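Local structure of protein ACDH-11, isoform b (Caenorhabditis elegans, 4Y9J) at residues S387-T399 and V459-R473. The protein belongs to the acyl-CoA dehydrogenase family of flavoproteins and binds flavin-adenine dinucleotide together with the ligand UCC. Residues are numbered along the deposited sequence; the frame is centred on the assembly and turned at random.
With UCC (S-{(3S,5R,9R)-1-[(2R,3S,4R,5R)-5-(6-amino-9H-purin-9-yl)-4-hydroxy-3-(phosphonooxy)tetrahydrofuran-2-yl]-3,5,9-trihydroxy-8,8-dimethyl-3,5-dioxido-10,14-dioxo-2,4,6-trioxa-11,15-diaza-3lambda~5~,5lambda~5~-diphosphaheptadecan-17-yl} undecanethioate), chain F.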
loop_
_atom_site.group_PDB
_atom_site.type_symbol
_atom_site.label_atom_id
_atom_site.label_comp_id
_atom_site.label_asym_id
_atom_site.label_seq_id
_atom_site.Cartn_x
_atom_site.Cartn_y
_atom_site.Cartn_z
ATOM N N SER B 387 -16.521 51.414 7.631
ATOM C CA SER B 387 -17.847 50.853 7.933
ATOM C C SER B 387 -18.830 51.833 8.588
ATOM O O SER B 387 -18.538 52.390 9.638
ATOM C CB SER B 387 -17.659 49.685 8.914
ATOM O OG SER B 387 -16.931 48.593 8.344
ATOM N N SER B 388 -20.004 52.019 7.985
ATOM C CA SER B 388 -21.163 52.543 8.723
ATOM C C SER B 388 -21.513 51.575 9.851
ATOM O O SER B 388 -21.044 50.429 9.886
ATOM C CB SER B 388 -22.372 52.693 7.813
ATOM O OG SER B 388 -22.796 51.426 7.368
ATOM N N ASP B 389 -22.324 52.030 10.789
ATOM C CA ASP B 389 -22.756 51.145 11.862
ATOM C C ASP B 389 -23.432 49.915 11.256
ATOM O O ASP B 389 -23.246 48.825 11.751
ATOM C CB ASP B 389 -23.702 51.861 12.827
ATOM C CG ASP B 389 -22.981 52.936 13.646
ATOM O OD1 ASP B 389 -21.724 52.939 13.681
ATOM O OD2 ASP B 389 -23.654 53.779 14.245
ATOM N N VAL B 390 -24.191 50.106 10.181
ATOM C CA VAL B 390 -24.925 49.010 9.562
ATOM C C VAL B 390 -23.952 48.016 8.925
ATOM O O VAL B 390 -24.124 46.777 9.039
ATOM C CB VAL B 390 -25.938 49.550 8.521
ATOM C CG1 VAL B 390 -26.379 48.489 7.523
ATOM C CG2 VAL B 390 -27.122 50.162 9.240
ATOM N N GLU B 391 -22.927 48.545 8.266
ATOM C CA GLU B 391 -21.921 47.691 7.643
ATOM C C GLU B 391 -21.117 46.895 8.676
ATOM O O GLU B 391 -20.748 45.734 8.446
ATOM C CB GLU B 391 -21.016 48.521 6.727
ATOM C CG GLU B 391 -21.645 48.794 5.358
ATOM C CD GLU B 391 -21.111 50.047 4.666
ATOM O OE1 GLU B 391 -20.387 50.839 5.323
ATOM O OE2 GLU B 391 -21.416 50.227 3.453
ATOM N N ALA B 392 -20.828 47.494 9.822
ATOM C CA ALA B 392 -20.153 46.718 10.877
ATOM C C ALA B 392 -21.041 45.593 11.359
ATOM O O ALA B 392 -20.590 44.457 11.521
ATOM C CB ALA B 392 -19.797 47.637 12.030
ATOM N N MET B 393 -22.331 45.883 11.581
ATOM C CA MET B 393 -23.254 44.817 12.030
ATOM C C MET B 393 -23.408 43.707 10.991
ATOM O O MET B 393 -23.397 42.525 11.353
ATOM C CB MET B 393 -24.631 45.378 12.436
ATOM C CG MET B 393 -24.563 46.101 13.780
ATOM S SD MET B 393 -26.166 46.741 14.321
ATOM C CE MET B 393 -26.191 48.267 13.396
ATOM N N MET B 394 -23.566 44.080 9.724
ATOM C CA MET B 394 -23.725 43.108 8.664
ATOM C C MET B 394 -22.480 42.230 8.469
ATOM O O MET B 394 -22.603 41.054 8.082
ATOM C CB MET B 394 -24.128 43.781 7.348
ATOM C CG MET B 394 -25.556 44.291 7.329
ATOM S SD MET B 394 -26.716 43.070 7.941
ATOM C CE MET B 394 -26.875 43.539 9.673
ATOM N N LEU B 395 -21.288 42.749 8.765
ATOM C CA LEU B 395 -20.080 41.897 8.721
ATOM C C LEU B 395 -20.153 40.818 9.770
ATOM O O LEU B 395 -19.864 39.668 9.489
ATOM C CB LEU B 395 -18.801 42.704 8.966
ATOM C CG LEU B 395 -17.451 41.984 8.990
ATOM C CD1 LEU B 395 -17.197 41.052 7.796
ATOM C CD2 LEU B 395 -16.350 43.015 9.156
ATOM N N ARG B 396 -20.594 41.167 10.967
ATOM C CA ARG B 396 -20.621 40.181 12.056
ATOM C C ARG B 396 -21.677 39.113 11.828
ATOM O O ARG B 396 -21.442 37.915 12.135
ATOM C CB ARG B 396 -20.857 40.884 13.403
ATOM C CG ARG B 396 -20.953 39.899 14.575
ATOM C CD ARG B 396 -19.669 39.163 14.927
ATOM N NE ARG B 396 -19.851 38.210 16.019
ATOM C CZ ARG B 396 -20.104 36.895 15.869
ATOM N NH1 ARG B 396 -20.153 36.311 14.659
ATOM N NH2 ARG B 396 -20.278 36.150 16.962
ATOM N N LEU B 397 -22.792 39.538 11.237
ATOM C CA LEU B 397 -23.917 38.652 10.918
ATOM C C LEU B 397 -23.630 37.744 9.704
ATOM O O LEU B 397 -23.909 36.523 9.733
ATOM C CB LEU B 397 -25.163 39.467 10.611
ATOM C CG LEU B 397 -26.345 38.640 10.140
ATOM C CD1 LEU B 397 -26.744 37.688 11.265
ATOM C CD2 LEU B 397 -27.496 39.522 9.689
ATOM N N ILE B 398 -23.115 38.333 8.629
ATOM C CA ILE B 398 -22.915 37.613 7.376
ATOM C C ILE B 398 -21.909 36.455 7.431
ATOM O O ILE B 398 -22.059 35.488 6.732
ATOM C CB ILE B 398 -22.621 38.564 6.209
ATOM C CG1 ILE B 398 -22.979 37.901 4.881
ATOM C CG2 ILE B 398 -21.172 38.991 6.194
ATOM C CD1 ILE B 398 -22.841 38.836 3.712
ATOM N N THR B 399 -20.903 36.553 8.280
ATOM C CA THR B 399 -19.832 35.626 8.285
ATOM C C THR B 399 -20.344 34.223 8.633
ATOM O O THR B 399 -20.136 33.266 7.841
ATOM C CB THR B 399 -18.721 36.133 9.225
ATOM O OG1 THR B 399 -18.109 37.235 8.591
ATOM C CG2 THR B 399 -17.678 35.098 9.351
ATOM N N VAL B 459 -25.173 36.536 17.737
ATOM C CA VAL B 459 -25.136 37.857 17.083
ATOM C C VAL B 459 -26.322 38.724 17.472
ATOM O O VAL B 459 -26.158 39.919 17.812
ATOM C CB VAL B 459 -24.932 37.787 15.552
ATOM C CG1 VAL B 459 -24.907 39.212 14.980
ATOM C CG2 VAL B 459 -23.598 37.149 15.267
ATOM N N PHE B 460 -27.512 38.157 17.440
ATOM C CA PHE B 460 -28.763 38.895 17.845
ATOM C C PHE B 460 -28.888 39.211 19.351
ATOM O O PHE B 460 -29.485 40.201 19.761
ATOM C CB PHE B 460 -29.972 38.117 17.372
ATOM C CG PHE B 460 -30.149 38.141 15.874
ATOM C CD1 PHE B 460 -30.436 39.312 15.225
ATOM C CD2 PHE B 460 -30.081 37.015 15.129
ATOM C CE1 PHE B 460 -30.638 39.344 13.852
ATOM C CE2 PHE B 460 -30.297 37.045 13.765
ATOM C CZ PHE B 460 -30.540 38.204 13.121
ATOM N N SER B 461 -28.203 38.422 20.158
ATOM C CA SER B 461 -28.256 38.494 21.610
ATOM C C SER B 461 -27.492 39.594 22.333
ATOM O O SER B 461 -27.793 39.854 23.476
ATOM C CB SER B 461 -27.764 37.150 22.150
ATOM O OG SER B 461 -28.688 36.167 21.748
ATOM N N GLY B 462 -26.451 40.161 21.747
ATOM C CA GLY B 462 -25.695 41.175 22.484
ATOM C C GLY B 462 -26.723 42.203 22.904
ATOM O O GLY B 462 -27.049 42.344 24.107
ATOM N N LYS B 463 -27.129 43.042 21.964
ATOM C CA LYS B 463 -26.174 43.703 21.106
ATOM C C LYS B 463 -26.655 45.151 20.831
ATOM O O LYS B 463 -27.018 45.920 21.758
ATOM C CB LYS B 463 -25.932 42.885 19.815
ATOM C CG LYS B 463 -24.556 43.159 19.182
ATOM C CD LYS B 463 -23.831 41.870 18.744
ATOM C CE LYS B 463 -22.425 42.222 18.295
ATOM N NZ LYS B 463 -21.829 41.015 17.697
ATOM N N GLU B 464 -26.580 45.519 19.556
ATOM C CA GLU B 464 -27.376 46.552 18.967
ATOM C C GLU B 464 -28.380 45.813 18.073
ATOM O O GLU B 464 -28.380 44.563 17.975
ATOM C CB GLU B 464 -26.500 47.517 18.140
ATOM C CG GLU B 464 -25.086 47.788 18.674
ATOM C CD GLU B 464 -24.046 46.768 18.209
ATOM O OE1 GLU B 464 -24.390 45.803 17.495
ATOM O OE2 GLU B 464 -22.860 46.924 18.563
ATOM N N ASN B 465 -29.239 46.577 17.432
ATOM C CA ASN B 465 -30.373 46.039 16.713
ATOM C C ASN B 465 -29.944 45.467 15.366
ATOM O O ASN B 465 -30.032 46.133 14.314
ATOM C CB ASN B 465 -31.468 47.097 16.535
ATOM C CG ASN B 465 -32.812 46.462 16.297
ATOM O OD1 ASN B 465 -32.902 45.326 15.789
ATOM N ND2 ASN B 465 -33.861 47.150 16.698
ATOM N N ILE B 466 -29.477 44.207 15.417
ATOM C CA ILE B 466 -28.993 43.526 14.214
ATOM C C ILE B 466 -30.142 43.386 13.230
ATOM O O ILE B 466 -29.970 43.590 12.043
ATOM C CB ILE B 466 -28.303 42.136 14.495
ATOM C CG1 ILE B 466 -26.857 42.306 14.958
ATOM C CG2 ILE B 466 -28.148 41.388 13.223
ATOM C CD1 ILE B 466 -26.765 42.742 16.400
ATOM N N LEU B 467 -31.336 43.074 13.710
ATOM C CA LEU B 467 -32.451 42.923 12.782
ATOM C C LEU B 467 -32.841 44.219 12.036
ATOM O O LEU B 467 -33.075 44.208 10.833
ATOM C CB LEU B 467 -33.662 42.387 13.519
ATOM C CG LEU B 467 -34.708 41.788 12.581
ATOM C CD1 LEU B 467 -34.194 40.415 12.217
ATOM C CD2 LEU B 467 -36.139 41.812 13.183
ATOM N N LEU B 468 -32.941 45.324 12.755
ATOM C CA LEU B 468 -33.159 46.627 12.108
ATOM C C LEU B 468 -32.116 46.922 11.006
ATOM O O LEU B 468 -32.434 47.330 9.847
ATOM C CB LEU B 468 -33.067 47.736 13.148
ATOM C CG LEU B 468 -33.208 49.123 12.536
ATOM C CD1 LEU B 468 -34.599 49.293 11.937
ATOM C CD2 LEU B 468 -32.926 50.260 13.540
ATOM N N ALA B 469 -30.860 46.729 11.405
ATOM C CA ALA B 469 -29.733 46.898 10.505
ATOM C C ALA B 469 -29.836 46.027 9.259
ATOM O O ALA B 469 -29.618 46.504 8.137
ATOM C CB ALA B 469 -28.449 46.554 11.242
ATOM N N PHE B 470 -30.195 44.758 9.454
ATOM C CA PHE B 470 -30.390 43.883 8.327
ATOM C C PHE B 470 -31.487 44.434 7.416
ATOM O O PHE B 470 -31.317 44.472 6.185
ATOM C CB PHE B 470 -30.758 42.489 8.850
ATOM C CG PHE B 470 -31.016 41.470 7.778
ATOM C CD1 PHE B 470 -30.088 41.233 6.790
ATOM C CD2 PHE B 470 -32.205 40.710 7.793
ATOM C CE1 PHE B 470 -30.323 40.250 5.828
ATOM C CE2 PHE B 470 -32.458 39.766 6.823
ATOM C CZ PHE B 470 -31.502 39.529 5.846
ATOM N N GLY B 471 -32.611 44.871 8.022
ATOM C CA GLY B 471 -33.720 45.454 7.255
ATOM C C GLY B 471 -33.255 46.691 6.420
ATOM O O GLY B 471 -33.628 46.892 5.220
ATOM N N LYS B 472 -32.432 47.521 7.060
ATOM C CA LYS B 472 -31.826 48.685 6.372
ATOM C C LYS B 472 -30.950 48.294 5.187
ATOM O O LYS B 472 -31.110 48.868 4.096
ATOM C CB LYS B 472 -30.984 49.503 7.327
ATOM C CG LYS B 472 -31.833 50.250 8.306
ATOM C CD LYS B 472 -31.011 51.079 9.247
ATOM C CE LYS B 472 -31.994 51.840 10.107
ATOM N NZ LYS B 472 -31.233 52.635 11.091
ATOM N N ARG B 473 -30.048 47.316 5.382
ATOM C CA ARG B 473 -29.231 46.803 4.268
ATOM C C ARG B 473 -30.103 46.253 3.112
ATOM O O ARG B 473 -29.927 46.615 1.929
ATOM C CB ARG B 473 -28.195 45.770 4.777
ATOM C CG ARG B 473 -27.221 45.213 3.724
ATOM C CD ARG B 473 -26.412 46.305 3.049
ATOM N NE ARG B 473 -25.566 45.827 1.955
ATOM C CZ ARG B 473 -25.423 46.456 0.788
ATOM N NH1 ARG B 473 -26.063 47.564 0.539
ATOM N NH2 ARG B 473 -24.620 45.985 -0.140
HETATM O OA1 UCC F . -11.855 23.307 12.319
HETATM C CA1 UCC F . -10.734 23.941 12.411
HETATM C CA2 UCC F . -9.608 24.051 11.376
HETATM C CA3 UCC F . -9.875 23.694 9.947
HETATM C CA4 UCC F . -9.196 24.699 8.958
HETATM C CA5 UCC F . -10.278 25.514 8.237
HETATM C CA6 UCC F . -9.972 25.667 6.788
HETATM C CA7 UCC F . -11.040 26.473 6.067
HETATM C CA8 UCC F . -10.344 26.584 4.770
HETATM C CA9 UCC F . -11.035 26.330 3.543
HETATM C C10 UCC F . -10.553 25.156 2.816
HETATM C C11 UCC F . -11.789 24.269 2.822
HETATM S S UCC F . -10.204 24.787 13.754
HETATM C CP1 UCC F . -11.466 24.642 15.076
HETATM C CP2 UCC F . -12.806 25.224 14.748
HETATM N NP1 UCC F . -13.680 25.337 15.934
HETATM C CP3 UCC F . -14.768 26.102 15.823
HETATM O OP1 UCC F . -15.152 26.615 14.772
HETATM C CP4 UCC F . -15.524 26.398 17.102
HETATM C CP5 UCC F . -17.009 26.062 16.899
HETATM N NP2 UCC F . -17.636 26.567 18.114
HETATM C CP6 UCC F . -18.002 27.834 18.304
HETATM O OP2 UCC F . -17.950 28.690 17.431
HETATM C CP8 UCC F . -18.614 28.117 19.662
HETATM O OP3 UCC F . -19.807 28.936 19.474
HETATM C CPB UCC F . -17.793 28.960 20.608
HETATM C CP7 UCC F . -17.069 30.203 20.070
HETATM C CP9 UCC F . -16.450 28.107 20.652
HETATM C CPA UCC F . -18.117 28.740 22.103
HETATM O O7 UCC F . -17.229 29.547 22.916
HETATM P P2 UCC F . -17.649 29.933 24.433
HETATM O O21 UCC F . -16.533 30.725 25.096
HETATM O O22 UCC F . -18.289 28.673 25.033
HETATM O O6 UCC F . -18.924 30.892 24.113
HETATM P P1 UCC F . -19.117 32.439 24.441
HETATM O O11 UCC F . -19.043 32.744 25.930
HETATM O O12 UCC F . -20.366 32.776 23.682
HETATM O "O5'" UCC F . -17.789 33.067 23.649
HETATM C "C5'" UCC F . -16.773 33.783 24.392
HETATM C "C4'" UCC F . -16.500 35.174 23.787
HETATM C "C3'" UCC F . -17.753 36.045 23.805
HETATM O "O3'" UCC F . -17.274 37.359 23.946
HETATM P P3 UCC F . -17.584 38.238 25.221
HETATM O O33 UCC F . -16.775 39.487 24.946
HETATM O O32 UCC F . -16.939 37.489 26.363
HETATM O O31 UCC F . -19.128 38.367 25.224
HETATM C "C2'" UCC F . -18.391 35.896 22.430
HETATM O "O2'" UCC F . -19.060 37.055 21.939
HETATM O "O4'" UCC F . -16.126 35.038 22.400
HETATM C "C1'" UCC F . -17.105 35.708 21.615
HETATM N N9 UCC F . -17.264 35.038 20.317
HETATM C C4 UCC F . -17.155 35.695 19.168
HETATM N N3 UCC F . -16.836 36.961 18.805
HETATM C C8 UCC F . -17.601 33.743 20.110
HETATM N N7 UCC F . -17.671 33.525 18.783
HETATM C C5 UCC F . -17.396 34.683 18.142
HETATM C C6 UCC F . -17.249 35.129 16.730
HETATM N N6 UCC F . -17.459 34.236 15.730
HETATM N N1 UCC F . -16.979 36.454 16.498
HETATM C C2 UCC F . -16.783 37.323 17.511
HETATM O O HOH W 1 -19.279 40.254 18.046
#
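M394 fits as a knob among I466, A469, F470 and R473: bends at chi2 (-47°) and chi3 bring its CE to 3.7 Å from A469 CB, while SD lies at the edge of the F470 ring, 4.0 Å from CD1, a Met-aromatic contact. M393 reaches the same A469 methyl, its CE 3.6 Å from CB. L397 is a second knob, among V459, F460, I466 and F470, with CD2 4.0 Å from I466 CG2. The axes of segments 389-399 and 466-473 come within 9.3 Å and cross at -105°, close to perpendicular.

Polar and ligand contacts gather round R396. V459 CG2 lies 3.5 Å above its guanidinium plane on one face and UCC N1 3.2 Å above it on the other, so the flat group is sandwiched between a methyl and the ligand's adenine. A water accepts from both R396 NE and K463 NZ, bridging two like charges, and D455 forms a salt bridge to R396 NH2. R473, beside M394, makes one through NE to E374 OE2.

The chemistry implies that apolar interlocking packs helix 389-419, of the acyl-CoA dehydrogenase C-terminal helical bundle, against both 449-461 and 466-478, whereas R396 ties the 449-461 side to the UCC pocket.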